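Local coordinates for protein putative invasin (PDB 5N40) that probably acts as a bacterial adhesin, carrying a C-type lectin-like domain at the end of a row of immunoglobulin-like domains, and mediates cell adhesion, at residues P254-T259 with T266-N271; S273-M278 with Y346-S351. The protein carries 1 engineered substitution. All coordinates share one frame; numbering follows the deposited sequence.

Contact 1: P254-T259 with T266-N271; sequences PGTIGT and TWAMFN
Thr-256 approaches one side of the Phe-270 ring obliquely, with Thr-256 CB 4.0 Å from Phe-270 CE2; Val-348 and Met-278 pack on the opposite side. The other flat group, the Trp-267 indole, leads away from 254-259 to rest on Met-233, and its NE1 bonds to Glu-262 O. The two segments open and close an antiparallel beta hairpin, strands 258-262 and 265-269, in the C-type lectin-like adhesion domain. Thr-259 and Ala-268 form a non-hydrogen-bonded pair with side chains on the same face. Next to it, Met-269 N bonds to Gly-258 O (3.0 Å). Toward Thr-256 a water bridges the two segments, accepting from Gly-258 N and donating to Met-269 O at 2.7 Å, and it also bonds to Thr-256 OG1. Thr-256 holds OG1 opposite its own backbone N (chi1 -177°), which puts that oxygen by the water and leaves CG2 to reach Ala-268 CB at 3.7 Å. On the hairpin side, Met-269 CG lies 3.5 Å from Thr-259 C, and Thr-259 CA makes a C-H...O contact with Trp-267 O at 3.1 Å.

Contact 2: S273-M278 with Y346-S351; sequences SQAVAM and YNVSCS
Met-278 and Val-348 reach toward each other tip to tip: the terminal methyl of the methionine, CE, comes within 3.7 Å of Val-348 CG1. The methionine chain is straight as far as its sulfur, with CG trans to the backbone N (chi1 175°) and the next torsion also extended. It then bends at the thioether (chi3 65°), and this final turn brings CE against two neighbours on 346-351. The second of them is Cys-350, whose SG lies 4.0 Å from Met-278 CE. Val-348 spreads its two methyls along the helix. CG1 stands opposite its backbone N (chi1 178°) and takes the methionine, while CG2 meets Ala-275 CB at 3.6 Å. Ala-275 and Met-278, three residues apart, thus present one side of helix 272-278 to Val-348 and Cys-350, which point the same way from an extended chain two residues apart. In the C-type lectin-like fold, an early helix packed against the C-terminal part of the chain and tied to it by a disulfide is a classic feature. Here Cys-350 SG is bonded to Cys-279, the residue directly after Met-278, and the methionine methyl therefore sits beside the covalent link. The contact is small, 159 Å² of buried surface, and wholly apolar across the segments. Between Val-348 and Cys-350, Ser-349 turns its side chain the other way, to Trp-305, Tyr-311 and Phe-244, and its OG bonds to Lys-245 O. At the helix end, Met-278 N bonds to Ala-275 O at 2.9 Å and more weakly to Gln-274 O, a tightening of the last turn just before the disulfide.

In the fold
Both contacts belong to the adhesion domain, on the same side of the chain's centre, with their own centres about 10 Å apart. The chain leaves contact 1 through Asn-271, which caps the start of helix 272-278, and so runs straight into contact 2. The segments also meet directly: Phe-270 O and Tyr-346 N, 2.9 Å apart, are probably hydrogen-bonded, and Met-269 SD lies 3.2 Å from Asn-347 OD1. On the helix side, Thr-256 OG1 and Gln-274 NE2 approach to 3.3 Å. Hairpin, helix and C-terminal segment 346-351 therefore pack as one unit, with the disulfide Cys-279 to Cys-350 at the contact 2 end.

Contact 1: P254-T259 with T266-N271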
# COMPACT_ATOMS: atom_id res chain seq x y z
N PRO A 254 2.06 36.56 5.25
CA PRO A 254 3.48 36.94 5.10
C PRO A 254 3.84 38.23 5.78
O PRO A 254 5.04 38.48 5.98
CB PRO A 254 3.65 37.04 3.58
CG PRO A 254 2.28 37.30 3.06
CD PRO A 254 1.37 36.51 3.96
N GLY A 255 2.87 39.07 6.13
CA GLY A 255 3.14 40.37 6.70
C GLY A 255 3.46 40.41 8.17
O GLY A 255 3.71 41.50 8.70
N THR A 256 3.46 39.28 8.87
CA THR A 256 3.79 39.26 10.29
C THR A 256 5.16 38.64 10.51
O THR A 256 5.59 37.73 9.79
CB THR A 256 2.74 38.50 11.11
OG1 THR A 256 3.08 38.58 12.50
CG2 THR A 256 2.67 37.05 10.70
N ILE A 257 5.84 39.15 11.53
CA ILE A 257 7.22 38.76 11.83
C ILE A 257 7.27 37.51 12.70
O ILE A 257 8.14 36.65 12.51
CB ILE A 257 7.95 39.94 12.51
CG1 ILE A 257 7.75 41.23 11.70
CG2 ILE A 257 9.43 39.63 12.69
CD1 ILE A 257 8.20 41.15 10.26
N GLY A 258 6.37 37.39 13.67
CA GLY A 258 6.40 36.24 14.56
C GLY A 258 6.13 34.95 13.81
O GLY A 258 5.28 34.88 12.93
N THR A 259 6.89 33.91 14.17
CA THR A 259 6.69 32.57 13.61
C THR A 259 6.86 31.53 14.70
O THR A 259 7.44 31.78 15.76
CB THR A 259 7.65 32.26 12.46
OG1 THR A 259 9.00 32.27 12.95
CG2 THR A 259 7.50 33.25 11.33
N THR A 266 5.07 25.73 9.74
CA THR A 266 5.52 27.03 10.22
C THR A 266 4.32 27.97 10.33
O THR A 266 3.68 28.29 9.32
CB THR A 266 6.58 27.63 9.30
OG1 THR A 266 7.71 26.76 9.28
CG2 THR A 266 7.01 29.01 9.79
N TRP A 267 4.05 28.43 11.54
CA TRP A 267 2.84 29.18 11.84
C TRP A 267 3.14 30.66 12.03
O TRP A 267 4.19 31.04 12.55
CB TRP A 267 2.19 28.62 13.10
CG TRP A 267 1.85 27.18 12.95
CD1 TRP A 267 2.59 26.11 13.36
CD2 TRP A 267 0.68 26.64 12.33
NE1 TRP A 267 1.95 24.94 13.05
CE2 TRP A 267 0.77 25.25 12.41
CE3 TRP A 267 -0.44 27.22 11.72
CZ2 TRP A 267 -0.22 24.41 11.89
CZ3 TRP A 267 -1.41 26.40 11.22
CH2 TRP A 267 -1.30 25.00 11.30
N ALA A 268 2.19 31.48 11.61
CA ALA A 268 2.24 32.91 11.90
C ALA A 268 1.87 33.15 13.35
O ALA A 268 1.00 32.48 13.91
CB ALA A 268 1.28 33.67 10.98
N MET A 269 2.53 34.14 13.96
CA MET A 269 2.32 34.47 15.37
C MET A 269 2.21 35.99 15.51
O MET A 269 2.78 36.73 14.71
CB MET A 269 3.45 33.93 16.24
CG MET A 269 3.72 32.44 16.06
SD MET A 269 2.35 31.37 16.54
CE MET A 269 2.71 31.11 18.27
N PHE A 270 1.48 36.43 16.53
CA PHE A 270 1.01 37.80 16.61
C PHE A 270 1.10 38.34 18.03
O PHE A 270 0.93 37.59 19.00
CB PHE A 270 -0.45 37.91 16.14
CG PHE A 270 -0.71 37.33 14.79
CD1 PHE A 270 -0.92 35.96 14.63
CD2 PHE A 270 -0.73 38.14 13.67
CE1 PHE A 270 -1.15 35.43 13.38
CE2 PHE A 270 -0.96 37.60 12.41
CZ PHE A 270 -1.17 36.25 12.27
N ASN A 271 1.35 39.64 18.15
CA ASN A 271 1.12 40.33 19.41
C ASN A 271 -0.32 40.81 19.44
O ASN A 271 -1.09 40.60 18.49
CB ASN A 271 2.12 41.48 19.61
CG ASN A 271 1.95 42.60 18.59
OD1 ASN A 271 0.94 42.68 17.88
ND2 ASN A 271 2.95 43.47 18.52
O HOH W 1 4.45 38.80 14.69

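Contact 2: S273-M278 with Y346-S351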
# COMPACT_ATOMS: atom_id res chain seq x y z
N SER A 273 -1.84 43.81 19.37
CA SER A 273 -2.32 44.81 18.41
C SER A 273 -2.45 44.22 17.01
O SER A 273 -3.40 44.55 16.28
CB SER A 273 -1.39 46.02 18.41
OG SER A 273 -0.07 45.66 18.04
N GLN A 274 -1.52 43.35 16.62
CA GLN A 274 -1.62 42.70 15.32
C GLN A 274 -2.86 41.82 15.24
O GLN A 274 -3.55 41.79 14.21
CB GLN A 274 -0.38 41.84 15.06
CG GLN A 274 0.88 42.60 14.73
CD GLN A 274 2.06 41.66 14.62
OE1 GLN A 274 2.33 40.88 15.53
NE2 GLN A 274 2.75 41.71 13.48
N ALA A 275 -3.16 41.09 16.31
CA ALA A 275 -4.31 40.19 16.31
C ALA A 275 -5.61 40.96 16.10
O ALA A 275 -6.41 40.63 15.22
CB ALA A 275 -4.35 39.41 17.62
N VAL A 276 -5.83 42.00 16.91
CA VAL A 276 -7.10 42.71 16.84
C VAL A 276 -7.23 43.48 15.53
O VAL A 276 -8.35 43.72 15.06
CB VAL A 276 -7.26 43.64 18.06
CG1 VAL A 276 -7.18 42.84 19.34
CG2 VAL A 276 -6.19 44.74 18.04
N ALA A 277 -6.11 43.87 14.93
CA ALA A 277 -6.17 44.48 13.61
C ALA A 277 -6.55 43.46 12.54
O ALA A 277 -7.10 43.85 11.50
CB ALA A 277 -4.84 45.13 13.25
N MET A 278 -6.28 42.18 12.77
CA MET A 278 -6.53 41.15 11.77
C MET A 278 -7.95 40.60 11.83
O MET A 278 -8.54 40.31 10.78
CB MET A 278 -5.54 40.00 11.96
CG MET A 278 -5.78 38.81 11.04
SD MET A 278 -4.50 37.56 11.23
CE MET A 278 -4.78 37.01 12.91
N TYR A 346 2.12 35.07 19.85
CA TYR A 346 1.25 33.98 20.26
C TYR A 346 0.32 33.60 19.11
O TYR A 346 0.24 34.28 18.09
CB TYR A 346 0.43 34.38 21.49
CG TYR A 346 1.24 34.84 22.68
CD1 TYR A 346 2.54 34.41 22.88
CD2 TYR A 346 0.69 35.70 23.62
CE1 TYR A 346 3.28 34.83 23.97
CE2 TYR A 346 1.41 36.12 24.72
CZ TYR A 346 2.71 35.68 24.89
OH TYR A 346 3.43 36.11 25.99
N ASN A 347 -0.38 32.49 19.30
CA ASN A 347 -1.35 32.04 18.32
C ASN A 347 -2.60 32.92 18.34
O ASN A 347 -2.98 33.47 19.38
CB ASN A 347 -1.76 30.59 18.59
CG ASN A 347 -0.70 29.59 18.14
OD1 ASN A 347 -0.31 29.57 16.98
ND2 ASN A 347 -0.26 28.75 19.07
N VAL A 348 -3.25 33.02 17.18
CA VAL A 348 -4.54 33.68 17.08
C VAL A 348 -5.52 32.76 16.37
O VAL A 348 -5.31 32.38 15.20
CB VAL A 348 -4.45 35.04 16.36
CG1 VAL A 348 -5.83 35.67 16.22
CG2 VAL A 348 -3.52 35.97 17.11
N SER A 349 -6.58 32.38 17.08
CA SER A 349 -7.76 31.77 16.49
C SER A 349 -8.83 32.85 16.39
O SER A 349 -9.30 33.37 17.41
CB SER A 349 -8.26 30.59 17.32
OG SER A 349 -9.49 30.10 16.82
N CYS A 350 -9.20 33.19 15.17
CA CYS A 350 -10.16 34.25 14.94
C CYS A 350 -11.58 33.77 15.24
O CYS A 350 -11.92 32.61 15.02
CB CYS A 350 -10.06 34.74 13.49
SG CYS A 350 -8.47 35.56 13.09
N SER A 351 -12.39 34.68 15.79
CA SER A 351 -13.80 34.42 16.02
C SER A 351 -14.58 34.81 14.78
O SER A 351 -14.44 35.93 14.28
CB SER A 351 -14.30 35.19 17.25
OG SER A 351 -15.64 34.85 17.56